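O-methyltransferase (Burkholderia thailandensis, PDB 3MCZ) probably transfers a methyl group from S-adenosyl-L-methionine to an oxygen of its substrate, and forms a dimer. Local coordinates at residues M167-V176 and R336-I345; L258-R267 and T311-I322. All coordinates share one frame; numbering follows the deposited sequence.

Contact 1: M167-V176 and R336-I345; sequences MVDVVSELGV and RSIGRYTLLI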
loop_
_atom_site.group_PDB
_atom_site.type_symbol
_atom_site.label_atom_id
_atom_site.label_comp_id
_atom_site.label_asym_id
_atom_site.label_seq_id
_atom_site.Cartn_x
_atom_site.Cartn_y
_atom_site.Cartn_z
HETATM N N MSE A 167 -12.047 13.522 -18.389
HETATM C CA MSE A 167 -12.765 12.947 -19.505
HETATM C C MSE A 167 -14.086 13.631 -19.758
HETATM O O MSE A 167 -14.496 13.717 -20.889
HETATM C CB MSE A 167 -12.963 11.472 -19.337
HETATM C CG MSE A 167 -11.751 10.768 -19.761
HETATM SE SE MSE A 167 -11.671 9.209 -18.778
HETATM C CE MSE A 167 -12.359 9.857 -17.069
ATOM N N VAL A 168 -14.726 14.144 -18.703
ATOM C CA VAL A 168 -15.957 14.949 -18.848
ATOM C C VAL A 168 -15.756 16.119 -19.806
ATOM O O VAL A 168 -16.580 16.378 -20.684
ATOM C CB VAL A 168 -16.460 15.481 -17.493
ATOM C CG1 VAL A 168 -17.619 16.395 -17.720
ATOM C CG2 VAL A 168 -16.862 14.287 -16.558
ATOM N N ASP A 169 -14.644 16.814 -19.647
ATOM C CA ASP A 169 -14.331 17.968 -20.493
ATOM C C ASP A 169 -14.161 17.564 -21.962
ATOM O O ASP A 169 -14.651 18.259 -22.846
ATOM C CB ASP A 169 -13.074 18.674 -19.980
ATOM C CG ASP A 169 -13.181 19.067 -18.502
ATOM O OD1 ASP A 169 -14.323 19.273 -18.020
ATOM O OD2 ASP A 169 -12.132 19.166 -17.825
ATOM N N VAL A 170 -13.535 16.411 -22.214
ATOM C CA VAL A 170 -13.387 15.903 -23.586
ATOM C C VAL A 170 -14.702 15.450 -24.188
ATOM O O VAL A 170 -15.030 15.808 -25.318
ATOM C CB VAL A 170 -12.356 14.771 -23.673
ATOM C CG1 VAL A 170 -12.416 14.094 -25.041
ATOM C CG2 VAL A 170 -10.961 15.313 -23.391
ATOM N N VAL A 171 -15.492 14.693 -23.431
ATOM C CA VAL A 171 -16.792 14.258 -23.927
ATOM C C VAL A 171 -17.683 15.456 -24.280
ATOM O O VAL A 171 -18.348 15.471 -25.329
ATOM C CB VAL A 171 -17.495 13.323 -22.898
ATOM C CG1 VAL A 171 -18.953 13.094 -23.244
ATOM C CG2 VAL A 171 -16.754 12.005 -22.842
ATOM N N SER A 172 -17.689 16.473 -23.423
ATOM C CA SER A 172 -18.580 17.615 -23.656
ATOM C C SER A 172 -18.256 18.387 -24.950
ATOM O O SER A 172 -19.156 19.024 -25.506
ATOM C CB SER A 172 -18.573 18.572 -22.464
ATOM O OG SER A 172 -17.324 19.204 -22.369
ATOM N N GLU A 173 -17.012 18.324 -25.435
ATOM C CA GLU A 173 -16.610 18.997 -26.708
ATOM C C GLU A 173 -16.754 18.146 -27.962
ATOM O O GLU A 173 -16.383 18.588 -29.047
ATOM C CB GLU A 173 -15.160 19.504 -26.652
ATOM N N LEU A 174 -17.263 16.932 -27.839
ATOM C CA LEU A 174 -17.450 16.090 -29.018
ATOM C C LEU A 174 -18.400 16.739 -30.032
ATOM O O LEU A 174 -19.397 17.328 -29.654
ATOM C CB LEU A 174 -18.009 14.736 -28.630
ATOM C CG LEU A 174 -17.039 13.809 -27.894
ATOM C CD1 LEU A 174 -17.796 12.527 -27.509
ATOM C CD2 LEU A 174 -15.804 13.499 -28.754
ATOM N N GLY A 175 -18.089 16.588 -31.312
ATOM C CA GLY A 175 -18.909 17.138 -32.386
ATOM C C GLY A 175 -20.282 16.510 -32.570
ATOM O O GLY A 175 -21.176 17.131 -33.155
ATOM N N VAL A 176 -20.497 15.320 -32.031
ATOM C CA VAL A 176 -21.774 14.658 -32.183
ATOM C C VAL A 176 -22.896 15.407 -31.461
ATOM O O VAL A 176 -24.054 15.129 -31.708
ATOM C CB VAL A 176 -21.744 13.196 -31.669
ATOM C CG1 VAL A 176 -20.707 12.368 -32.466
ATOM C CG2 VAL A 176 -21.521 13.155 -30.115
ATOM N N ARG A 336 -11.300 7.867 -29.879
ATOM C CA ARG A 336 -10.583 8.980 -29.336
ATOM C C ARG A 336 -9.869 8.468 -28.075
ATOM O O ARG A 336 -10.494 7.849 -27.222
ATOM C CB ARG A 336 -11.597 10.064 -28.988
ATOM C CG ARG A 336 -11.073 11.208 -28.194
ATOM C CD ARG A 336 -10.124 12.025 -28.998
ATOM N NE ARG A 336 -9.795 13.267 -28.313
ATOM C CZ ARG A 336 -10.558 14.348 -28.305
ATOM N NH1 ARG A 336 -11.731 14.374 -28.951
ATOM N NH2 ARG A 336 -10.137 15.408 -27.633
ATOM N N SER A 337 -8.568 8.738 -27.970
ATOM C CA SER A 337 -7.792 8.446 -26.765
ATOM C C SER A 337 -7.956 9.587 -25.800
ATOM O O SER A 337 -7.747 10.741 -26.182
ATOM C CB SER A 337 -6.296 8.346 -27.067
ATOM O OG SER A 337 -6.028 7.130 -27.724
ATOM N N ILE A 338 -8.298 9.271 -24.553
ATOM C CA ILE A 338 -8.243 10.248 -23.481
ATOM C C ILE A 338 -7.367 9.706 -22.354
ATOM O O ILE A 338 -7.854 9.041 -21.434
ATOM C CB ILE A 338 -9.651 10.608 -22.962
ATOM C CG1 ILE A 338 -10.642 10.736 -24.125
ATOM C CG2 ILE A 338 -9.557 11.883 -22.078
ATOM C CD1 ILE A 338 -12.070 10.944 -23.705
ATOM N N GLY A 339 -6.078 10.018 -22.413
ATOM C CA GLY A 339 -5.100 9.467 -21.490
ATOM C C GLY A 339 -5.156 7.928 -21.515
ATOM O O GLY A 339 -4.999 7.316 -22.556
ATOM N N ARG A 340 -5.436 7.322 -20.374
ATOM C CA ARG A 340 -5.547 5.868 -20.248
ATOM C C ARG A 340 -6.903 5.280 -20.697
ATOM O O ARG A 340 -7.139 4.061 -20.558
ATOM C CB ARG A 340 -5.292 5.474 -18.783
ATOM C CG ARG A 340 -6.391 5.881 -17.797
ATOM C CD ARG A 340 -6.118 5.341 -16.364
ATOM N NE ARG A 340 -5.174 6.151 -15.589
ATOM C CZ ARG A 340 -4.512 5.718 -14.509
ATOM N NH1 ARG A 340 -3.672 6.525 -13.872
ATOM N NH2 ARG A 340 -4.663 4.469 -14.073
ATOM N N TYR A 341 -7.799 6.153 -21.151
ATOM C CA TYR A 341 -9.128 5.782 -21.606
ATOM C C TYR A 341 -9.251 5.850 -23.126
ATOM O O TYR A 341 -8.539 6.605 -23.809
ATOM C CB TYR A 341 -10.184 6.666 -20.905
ATOM C CG TYR A 341 -10.543 6.225 -19.520
ATOM C CD1 TYR A 341 -9.757 6.552 -18.414
ATOM C CD2 TYR A 341 -11.669 5.463 -19.307
ATOM C CE1 TYR A 341 -10.116 6.108 -17.112
ATOM C CE2 TYR A 341 -12.023 5.023 -18.053
ATOM C CZ TYR A 341 -11.246 5.329 -16.964
ATOM O OH TYR A 341 -11.676 4.853 -15.730
ATOM N N THR A 342 -10.157 5.033 -23.658
ATOM C CA THR A 342 -10.598 5.125 -25.029
ATOM C C THR A 342 -12.084 5.502 -25.031
ATOM O O THR A 342 -12.904 4.878 -24.344
ATOM C CB THR A 342 -10.391 3.777 -25.784
ATOM O OG1 THR A 342 -8.987 3.443 -25.787
ATOM C CG2 THR A 342 -10.911 3.821 -27.261
ATOM N N LEU A 343 -12.410 6.481 -25.853
ATOM C CA LEU A 343 -13.778 6.830 -26.181
ATOM C C LEU A 343 -14.111 6.223 -27.542
ATOM O O LEU A 343 -13.436 6.496 -28.558
ATOM C CB LEU A 343 -13.964 8.349 -26.181
ATOM C CG LEU A 343 -15.389 8.829 -26.502
ATOM C CD1 LEU A 343 -16.418 8.420 -25.405
ATOM C CD2 LEU A 343 -15.370 10.357 -26.679
ATOM N N LEU A 344 -15.067 5.312 -27.539
ATOM C CA LEU A 344 -15.566 4.701 -28.762
ATOM C C LEU A 344 -16.840 5.419 -29.137
ATOM O O LEU A 344 -17.674 5.719 -28.263
ATOM C CB LEU A 344 -15.836 3.206 -28.578
ATOM C CG LEU A 344 -14.625 2.329 -28.245
ATOM C CD1 LEU A 344 -15.161 0.879 -27.846
ATOM C CD2 LEU A 344 -13.660 2.269 -29.414
ATOM N N ILE A 345 -16.972 5.722 -30.428
ATOM C CA ILE A 345 -18.112 6.454 -30.936
ATOM C C ILE A 345 -18.725 5.582 -32.033
ATOM O O ILE A 345 -18.172 5.440 -33.130
ATOM C CB ILE A 345 -17.685 7.866 -31.454
ATOM C CG1 ILE A 345 -16.947 8.683 -30.367
ATOM C CG2 ILE A 345 -18.891 8.701 -31.988
ATOM C CD1 ILE A 345 -15.407 8.821 -30.607
#

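Contact 2: L258-R267 and T311-I322; sequences LHYFDAREAR and TNHGELHPTPWI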
loop_
_atom_site.group_PDB
_atom_site.type_symbol
_atom_site.label_atom_id
_atom_site.label_comp_id
_atom_site.label_asym_id
_atom_site.label_seq_id
_atom_site.Cartn_x
_atom_site.Cartn_y
_atom_site.Cartn_z
ATOM N N LEU A 258 -19.130 -0.350 -18.344
ATOM C CA LEU A 258 -19.225 -1.725 -18.859
ATOM C C LEU A 258 -18.495 -2.769 -18.008
ATOM O O LEU A 258 -18.822 -3.983 -18.052
ATOM C CB LEU A 258 -18.779 -1.795 -20.328
ATOM C CG LEU A 258 -19.769 -1.287 -21.401
ATOM C CD1 LEU A 258 -19.063 -1.335 -22.749
ATOM C CD2 LEU A 258 -21.076 -2.085 -21.456
ATOM N N HIS A 259 -17.560 -2.312 -17.176
ATOM C CA HIS A 259 -16.814 -3.193 -16.336
ATOM C C HIS A 259 -17.574 -3.725 -15.102
ATOM O O HIS A 259 -16.994 -4.470 -14.333
ATOM C CB HIS A 259 -15.496 -2.544 -15.912
ATOM C CG HIS A 259 -15.670 -1.196 -15.306
ATOM N ND1 HIS A 259 -15.470 -0.034 -16.011
ATOM C CD2 HIS A 259 -16.087 -0.826 -14.072
ATOM C CE1 HIS A 259 -15.740 1.001 -15.235
ATOM N NE2 HIS A 259 -16.100 0.548 -14.046
ATOM N N TYR A 260 -18.837 -3.338 -14.929
ATOM C CA TYR A 260 -19.720 -3.978 -13.958
ATOM C C TYR A 260 -20.384 -5.246 -14.476
ATOM O O TYR A 260 -21.037 -5.957 -13.719
ATOM C CB TYR A 260 -20.824 -3.003 -13.507
ATOM C CG TYR A 260 -20.292 -1.927 -12.612
ATOM C CD1 TYR A 260 -20.090 -2.161 -11.271
ATOM C CD2 TYR A 260 -19.968 -0.675 -13.128
ATOM C CE1 TYR A 260 -19.595 -1.175 -10.449
ATOM C CE2 TYR A 260 -19.464 0.310 -12.331
ATOM C CZ TYR A 260 -19.289 0.070 -10.999
ATOM O OH TYR A 260 -18.789 1.064 -10.203
ATOM N N PHE A 261 -20.210 -5.528 -15.762
ATOM C CA PHE A 261 -20.909 -6.616 -16.415
ATOM C C PHE A 261 -19.934 -7.714 -16.827
ATOM O O PHE A 261 -18.804 -7.403 -17.206
ATOM C CB PHE A 261 -21.639 -6.065 -17.627
ATOM C CG PHE A 261 -22.667 -5.039 -17.285
ATOM C CD1 PHE A 261 -23.825 -5.401 -16.582
ATOM C CD2 PHE A 261 -22.462 -3.702 -17.575
ATOM C CE1 PHE A 261 -24.792 -4.420 -16.229
ATOM C CE2 PHE A 261 -23.409 -2.729 -17.231
ATOM C CZ PHE A 261 -24.582 -3.104 -16.558
ATOM N N ASP A 262 -20.353 -8.988 -16.743
ATOM C CA ASP A 262 -19.610 -10.049 -17.458
ATOM C C ASP A 262 -19.744 -9.885 -18.983
ATOM O O ASP A 262 -20.543 -9.094 -19.457
ATOM C CB ASP A 262 -19.952 -11.470 -16.972
ATOM C CG ASP A 262 -21.304 -11.990 -17.412
ATOM O OD1 ASP A 262 -21.940 -11.486 -18.347
ATOM O OD2 ASP A 262 -21.723 -12.994 -16.799
ATOM N N ALA A 263 -18.987 -10.644 -19.747
ATOM C CA ALA A 263 -18.973 -10.432 -21.215
ATOM C C ALA A 263 -20.347 -10.648 -21.851
ATOM O O ALA A 263 -20.733 -9.943 -22.763
ATOM C CB ALA A 263 -17.879 -11.331 -21.916
ATOM N N ARG A 264 -21.093 -11.626 -21.386
ATOM C CA ARG A 264 -22.406 -11.879 -21.940
ATOM C C ARG A 264 -23.314 -10.675 -21.687
ATOM O O ARG A 264 -24.028 -10.205 -22.574
ATOM C CB ARG A 264 -23.010 -13.112 -21.283
ATOM C CG ARG A 264 -24.410 -13.365 -21.682
ATOM C CD ARG A 264 -25.137 -14.450 -20.820
ATOM N NE ARG A 264 -26.517 -14.044 -20.735
ATOM C CZ ARG A 264 -27.039 -13.295 -19.768
ATOM N NH1 ARG A 264 -28.326 -12.976 -19.824
ATOM N NH2 ARG A 264 -26.316 -12.892 -18.733
ATOM N N GLU A 265 -23.304 -10.234 -20.440
ATOM C CA GLU A 265 -24.112 -9.100 -20.041
ATOM C C GLU A 265 -23.713 -7.837 -20.803
ATOM O O GLU A 265 -24.579 -7.110 -21.288
ATOM C CB GLU A 265 -24.005 -8.876 -18.543
ATOM C CG GLU A 265 -24.736 -9.902 -17.725
ATOM C CD GLU A 265 -24.371 -9.808 -16.229
ATOM O OE1 GLU A 265 -23.296 -9.267 -15.873
ATOM O OE2 GLU A 265 -25.152 -10.289 -15.407
ATOM N N ALA A 266 -22.413 -7.597 -20.912
ATOM C CA ALA A 266 -21.894 -6.413 -21.579
ATOM C C ALA A 266 -22.319 -6.393 -23.058
ATOM O O ALA A 266 -22.699 -5.345 -23.599
ATOM C CB ALA A 266 -20.350 -6.350 -21.415
ATOM N N ARG A 267 -22.314 -7.561 -23.707
ATOM C CA ARG A 267 -22.769 -7.638 -25.117
ATOM C C ARG A 267 -24.247 -7.272 -25.221
ATOM O O ARG A 267 -24.628 -6.548 -26.103
ATOM C CB ARG A 267 -22.494 -9.024 -25.713
ATOM C CG ARG A 267 -22.961 -9.194 -27.146
ATOM C CD ARG A 267 -22.727 -10.608 -27.645
ATOM N NE ARG A 267 -21.322 -10.856 -27.953
ATOM C CZ ARG A 267 -20.714 -10.456 -29.075
ATOM N NH1 ARG A 267 -21.358 -9.737 -29.988
ATOM N NH2 ARG A 267 -19.433 -10.730 -29.259
ATOM N N THR A 311 -16.953 -5.682 -7.248
ATOM C CA THR A 311 -18.272 -6.215 -7.599
ATOM C C THR A 311 -18.154 -7.636 -8.192
ATOM O O THR A 311 -17.165 -7.946 -8.893
ATOM C CB THR A 311 -19.000 -5.207 -8.565
ATOM O OG1 THR A 311 -20.402 -5.467 -8.540
ATOM C CG2 THR A 311 -18.504 -5.284 -9.971
ATOM N N ASN A 312 -19.182 -8.457 -8.003
ATOM C CA ASN A 312 -19.119 -9.874 -8.400
ATOM C C ASN A 312 -18.614 -10.087 -9.834
ATOM O O ASN A 312 -17.703 -10.843 -10.046
ATOM C CB ASN A 312 -20.517 -10.513 -8.286
ATOM C CG ASN A 312 -20.493 -12.042 -8.342
ATOM O OD1 ASN A 312 -19.477 -12.680 -8.108
ATOM N ND2 ASN A 312 -21.635 -12.631 -8.706
ATOM N N HIS A 313 -19.259 -9.445 -10.795
ATOM C CA HIS A 313 -18.907 -9.584 -12.210
ATOM C C HIS A 313 -17.922 -8.556 -12.705
ATOM O O HIS A 313 -17.715 -8.421 -13.911
ATOM C CB HIS A 313 -20.161 -9.541 -13.099
ATOM C CG HIS A 313 -21.066 -10.708 -12.922
ATOM N ND1 HIS A 313 -22.281 -10.805 -13.575
ATOM C CD2 HIS A 313 -20.937 -11.840 -12.193
ATOM C CE1 HIS A 313 -22.867 -11.939 -13.232
ATOM N NE2 HIS A 313 -22.090 -12.563 -12.366
ATOM N N GLY A 314 -17.254 -7.851 -11.794
ATOM C CA GLY A 314 -16.328 -6.790 -12.186
ATOM C C GLY A 314 -15.234 -7.319 -13.096
ATOM O O GLY A 314 -14.590 -8.348 -12.798
ATOM N N GLU A 315 -14.997 -6.639 -14.211
ATOM C CA GLU A 315 -13.983 -7.091 -15.141
ATOM C C GLU A 315 -13.843 -6.062 -16.230
ATOM O O GLU A 315 -14.875 -5.569 -16.725
ATOM C CB GLU A 315 -14.424 -8.411 -15.758
ATOM C CG GLU A 315 -13.527 -8.886 -16.902
ATOM C CD GLU A 315 -13.914 -10.266 -17.469
ATOM O OE1 GLU A 315 -15.038 -10.754 -17.189
ATOM O OE2 GLU A 315 -13.079 -10.855 -18.222
ATOM N N LEU A 316 -12.618 -5.738 -16.626
ATOM C CA LEU A 316 -12.407 -4.800 -17.720
ATOM C C LEU A 316 -12.376 -5.637 -18.983
ATOM O O LEU A 316 -11.601 -6.536 -19.070
ATOM C CB LEU A 316 -11.103 -3.998 -17.566
ATOM C CG LEU A 316 -10.855 -2.902 -18.617
ATOM C CD1 LEU A 316 -12.005 -1.888 -18.718
ATOM C CD2 LEU A 316 -9.478 -2.201 -18.335
ATOM N N HIS A 317 -13.237 -5.330 -19.950
ATOM C CA HIS A 317 -13.270 -6.013 -21.222
ATOM C C HIS A 317 -12.338 -5.330 -22.232
ATOM O O HIS A 317 -12.225 -4.090 -22.235
ATOM C CB HIS A 317 -14.708 -6.057 -21.742
ATOM C CG HIS A 317 -15.648 -6.667 -20.751
ATOM N ND1 HIS A 317 -15.546 -7.987 -20.365
ATOM C CD2 HIS A 317 -16.654 -6.135 -20.029
ATOM C CE1 HIS A 317 -16.472 -8.245 -19.456
ATOM N NE2 HIS A 317 -17.163 -7.140 -19.240
ATOM N N PRO A 318 -11.671 -6.128 -23.069
ATOM C CA PRO A 318 -10.789 -5.508 -24.049
ATOM C C PRO A 318 -11.489 -4.527 -24.971
ATOM O O PRO A 318 -12.596 -4.775 -25.440
ATOM C CB PRO A 318 -10.217 -6.687 -24.835
ATOM C CG PRO A 318 -10.349 -7.894 -23.877
ATOM C CD PRO A 318 -11.577 -7.610 -23.072
ATOM N N THR A 319 -10.791 -3.434 -25.260
ATOM C CA THR A 319 -11.334 -2.369 -26.075
ATOM C C THR A 319 -11.654 -2.800 -27.494
ATOM O O THR A 319 -12.696 -2.425 -27.996
ATOM C CB THR A 319 -10.398 -1.123 -26.003
ATOM O OG1 THR A 319 -10.159 -0.833 -24.607
ATOM C CG2 THR A 319 -11.047 0.074 -26.693
ATOM N N PRO A 320 -10.770 -3.579 -28.147
ATOM C CA PRO A 320 -11.139 -4.095 -29.457
ATOM C C PRO A 320 -12.359 -5.010 -29.434
ATOM O O PRO A 320 -13.098 -5.065 -30.423
ATOM C CB PRO A 320 -9.896 -4.885 -29.912
ATOM C CG PRO A 320 -8.761 -4.275 -29.122
ATOM C CD PRO A 320 -9.393 -3.952 -27.785
ATOM N N TRP A 321 -12.575 -5.719 -28.328
ATOM C CA TRP A 321 -13.749 -6.593 -28.214
ATOM C C TRP A 321 -15.018 -5.730 -28.111
ATOM O O TRP A 321 -16.012 -5.993 -28.799
ATOM C CB TRP A 321 -13.636 -7.524 -27.004
ATOM C CG TRP A 321 -14.820 -8.389 -26.833
ATOM C CD1 TRP A 321 -15.067 -9.576 -27.442
ATOM C CD2 TRP A 321 -15.932 -8.120 -25.996
ATOM N NE1 TRP A 321 -16.287 -10.068 -27.039
ATOM C CE2 TRP A 321 -16.850 -9.168 -26.169
ATOM C CE3 TRP A 321 -16.262 -7.069 -25.149
ATOM C CZ2 TRP A 321 -18.062 -9.222 -25.482
ATOM C CZ3 TRP A 321 -17.472 -7.135 -24.451
ATOM C CH2 TRP A 321 -18.343 -8.212 -24.619
ATOM N N ILE A 322 -14.969 -4.702 -27.268
ATOM C CA ILE A 322 -16.085 -3.750 -27.184
ATOM C C ILE A 322 -16.384 -3.140 -28.570
ATOM O O ILE A 322 -17.537 -3.084 -29.002
ATOM C CB ILE A 322 -15.835 -2.631 -26.139
ATOM C CG1 ILE A 322 -15.681 -3.247 -24.741
ATOM C CG2 ILE A 322 -16.991 -1.624 -26.181
ATOM C CD1 ILE A 322 -15.129 -2.280 -23.589
HETATM O O HOH W 1 -16.804 -12.232 -18.883
HETATM O O HOH W 2 -17.856 -12.911 -27.447
#

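Contact 1: M167-V176 and R336-I345
In one of its two modelled conformers Met167, a selenomethionine, lays its selenium over one face of the Tyr341 ring, 3.6 Å from SE to the ring centroid and 26° off the ring normal. This is a Met-aromatic contact, the polarisable selenium sitting nearer CG and CD1 than the middle of the ring. CG runs beside the backbone N (chi1 -82°), and the extended chi2 carries SE out over the ring. The tyrosine hydroxyl bonds to Asp256. In the same conformer Met167 CG presses on Ile338 CG2 at 3.4 Å. Val170, one helical turn on, meets Ile338 tip to tip, CG1 against CD1, and the same CG1 lies 3.6 Å above the guanidinium plane of Arg336, whose chain, bent at chi2, lays that face against the valine methyl.

The end of helix 150-172 thus packs on the antiparallel hairpin that closes the mixed sheet of the Rossmann-like methyltransferase fold, its strand order 3-2-1-4-5-7-6. Ile338 to Tyr341 form a type II' turn, with Gly339 suited to its positive phi of 55°. Beyond the helix Leu174 continues the apolar row, its CD1 set 3.4 Å from Leu343 CD2, and Val176 CG1 rests more loosely on Ile345 CG2. No hydrogen bond crosses between these mostly Val, Leu and Ile groups, which fill space without polar partners; Leu284 of the neighbouring strand touches both Leu174 and Ile345.

Contact 2: L258-R267 and T311-I322
Glu265 OE1 is gripped by two donors, His313 ND1 at 2.9 Å and the backbone N of Asp262 at 3.1 Å, which reach it from the same face of the carboxylate plane. The imidazole uses the syn side of the oxygen, 34° out of the carboxylate plane, whereas Asp262 N uses the anti side. In return Glu265 N donates to Asp262 OD1, nearly along the C-O axis, which completes a capping box at the start of helix 263-275. For this Asp262 turns CG between its backbone N and carbonyl carbon (chi1 74°), where the short side chain can curl back over the first turn; its OD2 then lies over a face of the His313 ring.

His317 makes the shortest polar bond across the contact, NE2 to Phe261 O at 2.6 Å, with the oxygen close to the ring plane. Glu315 N adds a backbone bond to His259 O, an oxygen that Gly314 CA also approaches. The loop following strand 251-255 is thereby tied to the loop between helices 298-310 and 319-328, a connection on one side of the Rossmann-like sheet. Glu315 also packs on Ile75 of the second subunit, and a water links its OE1 to Ala263 N.

Farther along, Trp321 swings its ring toward helix 263-275, with CG anti to its backbone N (chi1 178°), and sets the edge of the indole against the Ala263 carbonyl O and the methyl of Ala266, small residues leaving room for the ring. A second water accepts from both Trp321 NE1 and Arg267 NH2. Deeper in, Leu258 CD1 and Ile322 CG2 meet tip to tip at 4.0 Å.

Both contacts are partly buried, and they lie on the two faces of the hairpin strand 341-347, but their chemistry differs. Contact 1 lays the end of a helix on the edge hairpin mainly through apolar side chains, with no hydrogen bond across it. Contact 2 joins two loops and the helix starts that follow them, where backbone groups not paired in a sheet are met by histidines, carboxylates and waters; one end reaches the second subunit. Helix 319-328 leads from contact 2 into the hairpin of contact 1, and the two touch directly where Leu344 CD1 packs on Ile322 CG2 at 3.5 Å and Thr342 rests on Thr319. Along the chain, contact 2 is nested within the loop that contact 1 closes.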